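Local coordinates for protein putative hydrolase (Burkholderia cenocepacia, PDB 4X00) that probably hydrolyses ester bonds, perhaps of aryl esters, as an enzyme of the alpha/beta hydrolase fold, at residues V16-D20 against D92-I97; L69-G73 against L195-M200; R58-Y62 against L273-R278; G227-V233 against A255-H259; S119-A123 against T208-G214. One frame throughout, in Å; residues are numbered along the deposited sequence. Where two conformers were deposited one is given.

Contact 1: residues V16-D20 against D92-I97; sequences VTAPD and DDLAAI
The methyl of A96 is the bump on which this contact turns: it rises from helix 87-100 into a shallow hollow made by V16, the carbonyl of T17, A18 and P19. V16 closes one side of that hollow through CG1, which lies 4.0 Å from A96 CB. With this branch anti to the backbone N (chi1 170°), it reaches down to the helix and also meets I97, whose CG1 is 4.1 Å from V16 CG1. P19 forms the other wall. Its CD sits 4.2 Å from A96 CB, while ring atom CG rests 3.9 Å from D92 CB, one helical turn earlier. Between the two walls the chain leaves the strand, and A18 turns its methyl down onto D93, with CB only 3.1 Å from D93 OD1, a tight fit of a methyl against a carboxylate oxygen. No hydrogen bond joins the two segments directly; they meet by packing. The acids along this seam are answered by bases close by. D20 OD1 and D93 OD1 are 4.4 Å apart, an approach probably eased by R70, which forms salt bridges to both residues, and R89 pairs with D20 as well. D92 has R88 and Y125 as partners. The arrangement is a strand end and its following turn laid over a helix flank. Strand 12-17, outermost in the sheet, pairs with strand 23-30, whose L24 and V26 pack beneath V16, D93 and I97, and the helix presses L94 and A95 against Y121 of helix 113-125.

Contact 2: residues L69-G73 against L195-M200; sequences LRGHG and LASWDM
The H72 imidazole receives the M200 methyl over one face, with CE 3.2 Å from H72 CE1, and the two side chains cross at about a right angle. The sulfur stands off obliquely, SD lying 4.4 Å from the ring centroid, in a Met-aromatic contact led by the methyl. M200 gets there by bending at both chi2 (-84°) and chi3 (-59°), which folds its end back over the ring. L69 CD1 packs against the opposite face, offset toward the rim. At the ring edge, R70 O lies in the ring plane and accepts from H72 ND1 at 3.0 Å, while NE2 is bonded to the backbone N of L44; with both nitrogens held, the ring has little freedom to rotate. H41 adds an edge-to-face neighbour.

Beside the ring the backbones meet directly. S197 N donates to G71 O at 2.8 Å, nearly straight at 173°, and the same oxygen takes a CA-H...O contact from A196. G71 occupies a type II turn running from L69 to H72, with M200 CB and CG packed against its CA. S197 is the N-cap of helix 198-204, its OG accepting from M200 N at 3.1 Å and weakly from D199 N.

S197 thus spends its backbone N-H on the loop and its hydroxyl on the helix. The ND1 donation and the NE2 partner are consistent with a neutral imidazole, held by backbone groups at both nitrogens while the M200 methyl packs on its face.

Contact 3: residues R58-Y62 against L273-R278; sequences RLQHY and LSDFVR. With EDO (1,2-ethanediol), chain J.
Y62 and S274 meet hydroxyl to hydroxyl, their OH and OG atoms 2.9 Å apart in a hydrogen bond that either could donate. This marks the tight half of the contact. S274 OG lies at the edge of the tyrosine ring, near its plane, and L59 CD2 shares that edge while packing 3.9 Å from S274 CB. Along the ring, CE1 touches V277 CG1 at 3.7 Å. That methyl branch is anti to its backbone N (chi1 173°), which carries it toward the tyrosine.

The outer half is looser and wetter. R278 lies across the hydroxyl end of the tyrosine, CG 3.5 Å from Y62 OH, and then runs extended past it, its guanidinium tilted 65° from the ring. NH1 donates to an ethanediol, probably from the crystallisation liquor, which in turn bonds to D275 OD1. A water joins R58 O to S274 OG, standing 2.6 Å from that OG.

The turn from L59 to Y62 leads into strand 63-67, and helix 266-280 lies over I37, F39, V107, V109 and V134 of the central strands. This is the packing of a C-terminal helix on the sheet, as in alpha/beta hydrolases.

Contact 4: residues G227-V233 against A255-H259; sequences GAQDALV and ADSGH. With EDO (1,2-ethanediol), chain G.
D230 and H259 form the first shell: H259 ND1 donates to D230 OD2 over 2.8 Å, almost straight at 170°. The oxygen lies in the imidazole plane, and the donor reaches it on its syn side, 28° out of the carboxylate plane. L232 packs over one ring face, its CD1 4.0 Å from the ring centroid in a CH-pi contact, and V233 CG2 touches H259 CE1 at 3.8 Å. With CG anti to the backbone N (chi1 -173°), D230 directs its carboxylate at the histidine.

The next shell holds that carboxylate in place. D230 OD1 accepts from L232 N at 2.8 Å, an Asx turn, and from V233 N, which extends it to an Asx motif; together they should limit rotation of the group. A water bridges A231 N and H259 N. Farther out, Q229 N donates to S257 O, and the extended Q229 side chain brings NE2 3.0 Å from A255 O, on a lone pair of that carbonyl. G227 lies close against the 257-258 backbone, its CA 3.2 Å from G258 O.

H259 NE2 lies near S112 OG, consistent with a Ser-His-Asp triad having S112 on a nucleophile elbow. The two loops follow the C-terminal ends of neighbouring parallel strands, 222-227 and 250-254, and lead into helices 235-245 and 261-264; W111, at the end of strand 107-111, meets the H259 ring, and strand 132-136 lies between that strand and 222-227.

Contact 5: residues S119-A123 against T208-G214; sequences SNYLA and TVEAAKG
N120 carries the polar part of the contact, using both ends of its amide on the chain ahead of helix 211-216. Its OD1 accepts from E210 N at 2.8 Å, the donor tilted 30° from the amide's carbonyl plane, and its ND2 donates to T208 O at 2.9 Å. Bonded to the backbone groups that flank V209, the amide is held in rotation and in the sense of its O and N ends. Water joins in as well: one molecule lies 2.7 Å from T208 OG1, which is also hydrogen-bonded to G87 N, and donates weakly to N120 OD1; another donates to G214 O and, weakly, to L122 O.

Van der Waals packing supplies the rest. A123 CB rests 3.6 Å from E210 CB, and the extended K213 chain lies alongside A123, its CE 3.4 Å from A123 O. S119 CB touches A211 CA at 3.9 Å, while its OG bonds to Y135. The closest backbone approach is at G214, whose CA lies 3.6 Å from A123 N. G214, with no side chain, lies directly against helix 113-125, with L122 CB 3.5 Å from G214 O.

The chemistry is therefore divided. One asparagine satisfies two backbone groups next to the helix start at E210, the N-cap residue, and a glycine gives the close helix approach, joining helix 113-125, which follows the presumed nucleophile elbow, to helix 211-216.

In the fold
The five contacts show how one sheet can carry a presumed active site at one side and plain packing elsewhere. Contact 4 holds D230 and H259 of the probable triad; contact 5, its nearest atoms about 11 Å away, does not touch it but uses helix 113-125, which follows S112. Contacts 1 and 2 touch through R70, whose NE is 2.7 Å from D93 OD2 and whose NH1 is 2.9 Å from D20 OD1. Contacts 1 and 5 share packing, L94 CD2 lying 3.9 Å from Y121 CB. Contact 3, its centre about 23 Å from that of contact 4, is remote from the site, and contacts 1 and 4, on opposite sides of the chain's centre, have centres about 31 Å apart.

Contact 1: residues V16-D20 against D92-I97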
# COMPACT_ATOMS: atom_id res chain seq x y z
N VAL A 16 2.13 4.93 -17.08
CA VAL A 16 2.21 3.53 -17.51
C VAL A 16 0.79 3.04 -17.81
O VAL A 16 -0.10 3.20 -16.98
CB VAL A 16 2.86 2.64 -16.42
CG1 VAL A 16 2.72 1.15 -16.79
CG2 VAL A 16 4.33 3.01 -16.24
N THR A 17 0.58 2.48 -19.00
CA THR A 17 -0.73 1.91 -19.31
C THR A 17 -0.86 0.48 -18.81
O THR A 17 -0.04 -0.37 -19.14
CB THR A 17 -0.98 1.95 -20.81
OG1 THR A 17 -0.80 3.29 -21.27
CG2 THR A 17 -2.39 1.48 -21.13
N ALA A 18 -1.90 0.20 -18.03
CA ALA A 18 -2.16 -1.16 -17.54
C ALA A 18 -2.84 -2.02 -18.62
O ALA A 18 -3.33 -1.49 -19.62
CB ALA A 18 -3.03 -1.09 -16.28
N PRO A 19 -2.89 -3.34 -18.42
CA PRO A 19 -3.43 -4.18 -19.51
C PRO A 19 -4.91 -3.95 -19.85
O PRO A 19 -5.34 -4.30 -20.96
CB PRO A 19 -3.21 -5.60 -19.00
CG PRO A 19 -2.14 -5.48 -17.97
CD PRO A 19 -2.25 -4.14 -17.35
N ASP A 20 -5.68 -3.36 -18.94
CA ASP A 20 -7.08 -3.06 -19.24
C ASP A 20 -7.25 -1.63 -19.74
O ASP A 20 -8.38 -1.16 -19.91
CB ASP A 20 -8.00 -3.36 -18.02
CG ASP A 20 -7.78 -2.44 -16.84
OD1 ASP A 20 -6.69 -1.85 -16.76
OD2 ASP A 20 -8.70 -2.32 -15.99
N ASP A 92 -2.30 -6.59 -11.88
CA ASP A 92 -1.81 -6.31 -13.23
C ASP A 92 -1.29 -4.89 -13.38
O ASP A 92 -0.35 -4.66 -14.15
CB ASP A 92 -2.90 -6.57 -14.28
CG ASP A 92 -3.22 -8.05 -14.45
OD1 ASP A 92 -2.49 -8.94 -13.96
OD2 ASP A 92 -4.24 -8.32 -15.12
N ASP A 93 -1.87 -3.93 -12.65
CA ASP A 93 -1.32 -2.58 -12.64
C ASP A 93 0.12 -2.61 -12.13
O ASP A 93 1.01 -2.00 -12.72
CB ASP A 93 -2.13 -1.62 -11.72
CG ASP A 93 -3.56 -1.37 -12.19
OD1 ASP A 93 -3.87 -1.59 -13.36
OD2 ASP A 93 -4.36 -0.89 -11.35
N LEU A 94 0.33 -3.29 -11.00
CA LEU A 94 1.66 -3.41 -10.42
C LEU A 94 2.61 -4.12 -11.41
O LEU A 94 3.73 -3.66 -11.63
CB LEU A 94 1.59 -4.15 -9.10
CG LEU A 94 2.96 -4.43 -8.47
CD1 LEU A 94 3.75 -3.13 -8.21
CD2 LEU A 94 2.72 -5.19 -7.19
N ALA A 95 2.14 -5.20 -12.04
CA ALA A 95 2.99 -5.91 -12.99
C ALA A 95 3.39 -5.00 -14.16
O ALA A 95 4.51 -5.07 -14.65
CB ALA A 95 2.29 -7.15 -13.51
N ALA A 96 2.46 -4.14 -14.59
CA ALA A 96 2.74 -3.25 -15.70
C ALA A 96 3.82 -2.23 -15.32
O ALA A 96 4.68 -1.90 -16.13
CB ALA A 96 1.47 -2.56 -16.15
N ILE A 97 3.75 -1.72 -14.10
CA ILE A 97 4.80 -0.81 -13.63
C ILE A 97 6.15 -1.52 -13.50
O ILE A 97 7.15 -0.98 -13.94
CB ILE A 97 4.36 -0.18 -12.35
CG1 ILE A 97 3.28 0.84 -12.76
CG2 ILE A 97 5.53 0.48 -11.57
CD1 ILE A 97 2.50 1.37 -11.67

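Contact 2: residues L69-G73 against L195-M200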
# COMPACT_ATOMS: atom_id res chain seq x y z
N LEU A 69 -2.54 4.27 -7.20
CA LEU A 69 -3.44 3.13 -7.51
C LEU A 69 -4.57 3.56 -8.44
O LEU A 69 -5.00 4.73 -8.44
CB LEU A 69 -4.07 2.57 -6.23
CG LEU A 69 -3.11 1.92 -5.21
CD1 LEU A 69 -3.93 1.56 -3.97
CD2 LEU A 69 -2.44 0.71 -5.84
N ARG A 70 -5.09 2.60 -9.21
CA ARG A 70 -6.31 2.88 -9.94
C ARG A 70 -7.36 3.45 -8.98
O ARG A 70 -7.46 3.05 -7.81
CB ARG A 70 -6.85 1.62 -10.65
CG ARG A 70 -7.28 0.47 -9.73
CD ARG A 70 -7.95 -0.67 -10.56
NE ARG A 70 -7.07 -1.00 -11.69
CZ ARG A 70 -7.48 -1.20 -12.94
NH1 ARG A 70 -6.59 -1.36 -13.89
NH2 ARG A 70 -8.79 -1.25 -13.22
N GLY A 71 -8.13 4.41 -9.48
CA GLY A 71 -9.15 5.04 -8.64
C GLY A 71 -8.66 6.11 -7.70
O GLY A 71 -9.48 6.69 -6.99
N HIS A 72 -7.35 6.36 -7.68
CA HIS A 72 -6.71 7.27 -6.74
C HIS A 72 -5.86 8.33 -7.41
O HIS A 72 -5.40 8.13 -8.55
CB HIS A 72 -5.81 6.47 -5.78
CG HIS A 72 -6.54 5.58 -4.81
ND1 HIS A 72 -7.05 4.34 -5.16
CD2 HIS A 72 -6.77 5.74 -3.49
CE1 HIS A 72 -7.59 3.78 -4.07
NE2 HIS A 72 -7.44 4.61 -3.05
N GLY A 73 -5.63 9.44 -6.71
CA GLY A 73 -4.65 10.42 -7.14
C GLY A 73 -4.91 10.92 -8.55
O GLY A 73 -6.03 11.35 -8.87
N LEU A 195 -9.74 13.07 -3.87
CA LEU A 195 -9.58 12.73 -5.27
C LEU A 195 -10.00 11.31 -5.58
O LEU A 195 -10.21 10.97 -6.75
CB LEU A 195 -8.11 12.89 -5.69
CG LEU A 195 -7.50 14.26 -5.45
CD1 LEU A 195 -6.01 14.23 -5.81
CD2 LEU A 195 -8.19 15.31 -6.28
N ALA A 196 -10.12 10.46 -4.57
CA ALA A 196 -10.41 9.05 -4.87
C ALA A 196 -11.82 8.86 -5.45
O ALA A 196 -12.80 9.49 -5.04
CB ALA A 196 -10.24 8.19 -3.60
N SER A 197 -11.90 7.94 -6.40
CA SER A 197 -13.15 7.62 -7.08
C SER A 197 -14.19 7.02 -6.14
O SER A 197 -13.90 6.06 -5.42
CB SER A 197 -12.86 6.63 -8.22
OG SER A 197 -14.07 5.99 -8.63
N TRP A 198 -15.41 7.54 -6.18
CA TRP A 198 -16.49 6.99 -5.38
C TRP A 198 -16.89 5.60 -5.90
O TRP A 198 -17.38 4.75 -5.14
CB TRP A 198 -17.70 7.92 -5.39
CG TRP A 198 -17.50 9.18 -4.63
CD1 TRP A 198 -16.31 9.82 -4.34
CD2 TRP A 198 -18.53 9.98 -4.05
NE1 TRP A 198 -16.56 10.95 -3.61
CE2 TRP A 198 -17.92 11.09 -3.44
CE3 TRP A 198 -19.93 9.88 -4.03
CZ2 TRP A 198 -18.65 12.05 -2.75
CZ3 TRP A 198 -20.65 10.82 -3.34
CH2 TRP A 198 -20.02 11.90 -2.71
N ASP A 199 -16.67 5.35 -7.20
CA ASP A 199 -16.95 4.01 -7.75
C ASP A 199 -15.96 3.01 -7.16
O ASP A 199 -16.33 1.91 -6.77
CB ASP A 199 -16.84 4.03 -9.28
CG ASP A 199 -17.80 5.01 -9.92
OD1 ASP A 199 -19.00 4.89 -9.62
OD2 ASP A 199 -17.36 5.91 -10.68
N MET A 200 -14.70 3.41 -7.11
CA MET A 200 -13.66 2.59 -6.51
C MET A 200 -14.01 2.33 -5.05
O MET A 200 -13.96 1.17 -4.59
CB MET A 200 -12.31 3.29 -6.65
CG MET A 200 -11.18 2.51 -6.00
SD MET A 200 -11.00 2.79 -4.21
CE MET A 200 -10.72 4.58 -4.19

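Contact 3: residues R58-Y62 against L273-R278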
# COMPACT_ATOMS: atom_id res chain seq x y z
N ARG A 58 19.23 9.14 2.97
CA ARG A 58 19.75 7.79 3.22
C ARG A 58 19.10 6.71 2.35
O ARG A 58 19.58 5.58 2.29
CB ARG A 58 19.57 7.42 4.69
N LEU A 59 18.01 7.06 1.66
CA LEU A 59 17.38 6.13 0.73
C LEU A 59 17.66 6.47 -0.73
O LEU A 59 17.20 5.76 -1.61
CB LEU A 59 15.88 6.10 0.94
CG LEU A 59 15.40 5.56 2.30
CD1 LEU A 59 13.90 5.57 2.36
CD2 LEU A 59 15.92 4.13 2.51
N GLN A 60 18.42 7.53 -0.99
CA GLN A 60 18.62 8.13 -2.32
C GLN A 60 19.47 7.30 -3.27
O GLN A 60 19.55 7.61 -4.46
CB GLN A 60 19.26 9.52 -2.19
CG GLN A 60 18.38 10.56 -1.55
CD GLN A 60 16.98 10.58 -2.14
OE1 GLN A 60 16.80 10.83 -3.33
NE2 GLN A 60 15.99 10.30 -1.30
N HIS A 61 20.17 6.30 -2.74
CA HIS A 61 20.98 5.45 -3.62
C HIS A 61 20.14 4.31 -4.15
O HIS A 61 20.62 3.52 -4.98
CB HIS A 61 22.20 4.90 -2.89
CG HIS A 61 21.84 4.11 -1.68
ND1 HIS A 61 21.06 4.63 -0.66
CD2 HIS A 61 22.09 2.83 -1.35
CE1 HIS A 61 20.87 3.70 0.26
NE2 HIS A 61 21.49 2.60 -0.13
N TYR A 62 18.88 4.21 -3.70
CA TYR A 62 17.95 3.27 -4.31
C TYR A 62 17.18 3.95 -5.42
O TYR A 62 17.11 5.18 -5.45
CB TYR A 62 16.94 2.73 -3.30
CG TYR A 62 17.60 2.01 -2.16
CD1 TYR A 62 18.35 0.86 -2.39
CD2 TYR A 62 17.44 2.46 -0.86
CE1 TYR A 62 18.98 0.19 -1.32
CE2 TYR A 62 18.05 1.80 0.21
CZ TYR A 62 18.81 0.65 -0.03
OH TYR A 62 19.43 -0.01 1.01
N LEU A 273 13.48 -0.28 6.50
CA LEU A 273 13.33 -0.54 5.07
C LEU A 273 14.68 -0.71 4.41
O LEU A 273 14.90 -1.70 3.67
CB LEU A 273 12.54 0.60 4.41
CG LEU A 273 12.44 0.49 2.89
CD1 LEU A 273 11.77 -0.86 2.46
CD2 LEU A 273 11.67 1.68 2.32
N SER A 274 15.62 0.19 4.69
CA SER A 274 16.93 0.06 4.04
C SER A 274 17.61 -1.25 4.48
O SER A 274 18.19 -1.95 3.65
CB SER A 274 17.81 1.27 4.36
OG SER A 274 19.06 1.15 3.69
N ASP A 275 17.49 -1.58 5.77
CA ASP A 275 18.08 -2.82 6.26
C ASP A 275 17.45 -4.04 5.58
O ASP A 275 18.14 -4.98 5.23
CB ASP A 275 17.93 -2.93 7.78
CG ASP A 275 18.80 -1.94 8.53
OD1 ASP A 275 19.65 -1.29 7.88
OD2 ASP A 275 18.64 -1.83 9.76
N PHE A 276 16.13 -4.01 5.38
CA PHE A 276 15.46 -5.12 4.74
C PHE A 276 15.94 -5.27 3.29
O PHE A 276 16.24 -6.40 2.82
CB PHE A 276 13.95 -4.91 4.75
CG PHE A 276 13.20 -5.96 3.98
CD1 PHE A 276 12.93 -7.18 4.57
CD2 PHE A 276 12.81 -5.77 2.66
CE1 PHE A 276 12.28 -8.20 3.90
CE2 PHE A 276 12.14 -6.79 1.95
CZ PHE A 276 11.86 -8.00 2.58
N VAL A 277 16.04 -4.16 2.57
CA VAL A 277 16.47 -4.23 1.18
C VAL A 277 17.89 -4.75 1.09
O VAL A 277 18.18 -5.63 0.29
CB VAL A 277 16.34 -2.83 0.48
CG1 VAL A 277 16.95 -2.89 -0.92
CG2 VAL A 277 14.85 -2.39 0.45
N ARG A 278 18.78 -4.24 1.94
CA ARG A 278 20.17 -4.72 1.97
C ARG A 278 20.24 -6.22 2.21
O ARG A 278 21.02 -6.94 1.57
CB ARG A 278 20.94 -3.97 3.05
CG ARG A 278 21.20 -2.51 2.63
CD ARG A 278 21.59 -1.67 3.80
NE ARG A 278 22.22 -0.44 3.36
CZ ARG A 278 22.86 0.39 4.17
NH1 ARG A 278 22.95 0.12 5.47
NH2 ARG A 278 23.43 1.47 3.68
C1 EDO J . 22.49 -3.39 7.40
O1 EDO J . 22.12 -2.02 7.26
C2 EDO J . 22.15 -3.91 8.79
O2 EDO J . 23.05 -3.38 9.77
O HOH W 1 20.23 3.42 4.35

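Contact 4: residues G227-V233 against A255-H259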
# COMPACT_ATOMS: atom_id res chain seq x y z
N GLY A 227 2.02 -0.82 13.03
CA GLY A 227 1.80 -0.09 14.26
C GLY A 227 0.92 -0.90 15.19
O GLY A 227 -0.17 -1.36 14.78
N ALA A 228 1.34 -1.05 16.45
CA ALA A 228 0.57 -1.84 17.40
C ALA A 228 -0.80 -1.23 17.67
O ALA A 228 -1.72 -1.93 18.08
CB ALA A 228 1.34 -2.00 18.74
N GLN A 229 -0.91 0.08 17.48
CA GLN A 229 -2.19 0.73 17.77
C GLN A 229 -2.98 1.04 16.50
O GLN A 229 -3.86 1.89 16.49
CB GLN A 229 -1.94 1.99 18.60
CG GLN A 229 -1.16 1.64 19.88
CD GLN A 229 -1.04 2.81 20.81
OE1 GLN A 229 -2.06 3.41 21.20
NE2 GLN A 229 0.18 3.14 21.20
N ASP A 230 -2.70 0.30 15.43
CA ASP A 230 -3.44 0.45 14.17
C ASP A 230 -4.95 0.34 14.43
O ASP A 230 -5.44 -0.65 14.95
CB ASP A 230 -2.92 -0.62 13.20
CG ASP A 230 -3.48 -0.48 11.79
OD1 ASP A 230 -4.59 0.07 11.62
OD2 ASP A 230 -2.81 -0.93 10.82
N ALA A 231 -5.67 1.40 14.09
CA ALA A 231 -7.11 1.50 14.34
C ALA A 231 -7.94 1.01 13.17
O ALA A 231 -9.17 1.09 13.23
CB ALA A 231 -7.48 2.95 14.69
N LEU A 232 -7.29 0.49 12.12
CA LEU A 232 -8.02 0.06 10.94
C LEU A 232 -7.79 -1.40 10.65
O LEU A 232 -8.74 -2.14 10.39
CB LEU A 232 -7.66 0.92 9.72
CG LEU A 232 -8.22 2.34 9.80
CD1 LEU A 232 -7.57 3.21 8.75
CD2 LEU A 232 -9.76 2.36 9.61
N VAL A 233 -6.53 -1.82 10.70
CA VAL A 233 -6.19 -3.23 10.51
C VAL A 233 -5.77 -3.78 11.86
O VAL A 233 -4.96 -3.13 12.54
CB VAL A 233 -5.07 -3.41 9.45
CG1 VAL A 233 -4.61 -4.87 9.40
CG2 VAL A 233 -5.57 -2.97 8.05
N ALA A 255 5.30 -0.06 18.74
CA ALA A 255 4.39 0.07 19.88
C ALA A 255 3.53 1.33 19.88
O ALA A 255 2.35 1.28 20.26
CB ALA A 255 5.20 0.01 21.18
N ASP A 256 4.11 2.45 19.45
CA ASP A 256 3.42 3.73 19.59
C ASP A 256 3.02 4.32 18.25
O ASP A 256 2.74 5.50 18.14
CB ASP A 256 4.30 4.69 20.38
CG ASP A 256 4.61 4.18 21.79
OD1 ASP A 256 3.72 3.56 22.41
OD2 ASP A 256 5.75 4.37 22.27
N SER A 257 2.95 3.47 17.23
CA SER A 257 2.38 3.89 15.94
C SER A 257 1.04 3.26 15.72
O SER A 257 0.72 2.17 16.24
CB SER A 257 3.27 3.52 14.76
OG SER A 257 4.42 4.33 14.67
N GLY A 258 0.25 3.93 14.90
CA GLY A 258 -0.98 3.37 14.35
C GLY A 258 -0.78 2.85 12.94
O GLY A 258 0.25 2.22 12.65
N HIS A 259 -1.77 3.10 12.08
CA HIS A 259 -1.85 2.48 10.77
C HIS A 259 -0.79 2.96 9.77
O HIS A 259 -0.59 2.32 8.74
CB HIS A 259 -3.27 2.76 10.25
CG HIS A 259 -3.64 2.11 8.95
ND1 HIS A 259 -3.67 0.74 8.78
CD2 HIS A 259 -4.11 2.65 7.80
CE1 HIS A 259 -4.10 0.47 7.56
NE2 HIS A 259 -4.37 1.61 6.94
C1 EDO G . -5.71 -3.76 17.19
O1 EDO G . -5.66 -5.14 16.84
C2 EDO G . -4.36 -3.09 16.97
O2 EDO G . -4.03 -3.05 15.59
O HOH W 2 -4.29 3.92 13.31

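Contact 5: residues S119-A123 against T208-G214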
# COMPACT_ATOMS: atom_id res chain seq x y z
N SER A 119 -0.35 -9.29 -2.33
CA SER A 119 -0.78 -10.69 -2.26
C SER A 119 -1.35 -11.16 -3.59
O SER A 119 -1.09 -12.28 -4.03
CB SER A 119 -1.83 -10.92 -1.18
OG SER A 119 -1.25 -10.69 0.09
N ASN A 120 -2.16 -10.30 -4.22
CA ASN A 120 -2.75 -10.67 -5.50
C ASN A 120 -1.70 -10.77 -6.61
O ASN A 120 -1.79 -11.64 -7.48
CB ASN A 120 -3.86 -9.69 -5.87
CG ASN A 120 -5.13 -9.98 -5.11
OD1 ASN A 120 -5.46 -11.15 -4.88
ND2 ASN A 120 -5.89 -8.92 -4.76
N TYR A 121 -0.67 -9.92 -6.55
CA TYR A 121 0.45 -10.03 -7.46
C TYR A 121 1.20 -11.34 -7.26
O TYR A 121 1.49 -12.06 -8.23
CB TYR A 121 1.39 -8.82 -7.29
CG TYR A 121 2.66 -8.96 -8.08
CD1 TYR A 121 2.70 -8.60 -9.43
CD2 TYR A 121 3.80 -9.51 -7.51
CE1 TYR A 121 3.86 -8.74 -10.18
CE2 TYR A 121 4.96 -9.65 -8.25
CZ TYR A 121 4.99 -9.30 -9.59
OH TYR A 121 6.17 -9.46 -10.30
N LEU A 122 1.50 -11.67 -6.00
CA LEU A 122 2.16 -12.95 -5.70
C LEU A 122 1.32 -14.12 -6.19
O LEU A 122 1.85 -15.09 -6.73
CB LEU A 122 2.40 -13.07 -4.21
CG LEU A 122 3.51 -12.15 -3.69
CD1 LEU A 122 3.52 -12.20 -2.17
CD2 LEU A 122 4.90 -12.51 -4.25
N ALA A 123 -0.00 -14.05 -6.02
CA ALA A 123 -0.85 -15.18 -6.42
C ALA A 123 -0.81 -15.39 -7.93
O ALA A 123 -0.75 -16.53 -8.42
CB ALA A 123 -2.28 -14.95 -5.94
N THR A 208 -11.39 -9.11 -4.45
CA THR A 208 -10.85 -10.41 -4.10
C THR A 208 -9.40 -10.26 -3.63
O THR A 208 -8.66 -9.41 -4.14
CB THR A 208 -10.94 -11.39 -5.28
OG1 THR A 208 -10.31 -10.81 -6.43
CG2 THR A 208 -12.41 -11.67 -5.63
N VAL A 209 -9.02 -11.05 -2.62
CA VAL A 209 -7.65 -11.02 -2.11
C VAL A 209 -7.16 -12.45 -1.94
O VAL A 209 -7.66 -13.19 -1.08
CB VAL A 209 -7.53 -10.29 -0.76
CG1 VAL A 209 -6.06 -10.20 -0.31
CG2 VAL A 209 -8.12 -8.88 -0.86
N GLU A 210 -6.19 -12.86 -2.76
CA GLU A 210 -5.69 -14.23 -2.69
C GLU A 210 -4.48 -14.30 -1.76
O GLU A 210 -3.37 -14.65 -2.18
CB GLU A 210 -5.34 -14.73 -4.08
CG GLU A 210 -6.58 -14.74 -4.97
CD GLU A 210 -6.34 -15.42 -6.29
OE1 GLU A 210 -6.45 -14.74 -7.34
OE2 GLU A 210 -6.06 -16.63 -6.29
N ALA A 211 -4.70 -13.96 -0.50
CA ALA A 211 -3.62 -13.96 0.47
C ALA A 211 -3.06 -15.36 0.71
O ALA A 211 -1.86 -15.55 0.80
CB ALA A 211 -4.09 -13.35 1.77
N ALA A 212 -3.93 -16.35 0.84
CA ALA A 212 -3.46 -17.69 1.15
C ALA A 212 -2.55 -18.20 0.05
O ALA A 212 -1.44 -18.68 0.31
CB ALA A 212 -4.63 -18.62 1.34
N LYS A 213 -2.99 -18.05 -1.19
CA LYS A 213 -2.17 -18.49 -2.32
C LYS A 213 -0.89 -17.65 -2.46
O LYS A 213 0.20 -18.20 -2.58
CB LYS A 213 -2.99 -18.45 -3.60
CG LYS A 213 -2.26 -18.93 -4.84
CD LYS A 213 -3.13 -18.85 -6.09
CE LYS A 213 -2.34 -19.31 -7.31
NZ LYS A 213 -3.09 -19.06 -8.57
N GLY A 214 -0.99 -16.33 -2.44
CA GLY A 214 0.19 -15.52 -2.71
C GLY A 214 1.23 -15.61 -1.60
O GLY A 214 2.42 -15.71 -1.87
O HOH W 3 -7.74 -11.52 -6.55
O HOH W 4 3.72 -16.53 -4.25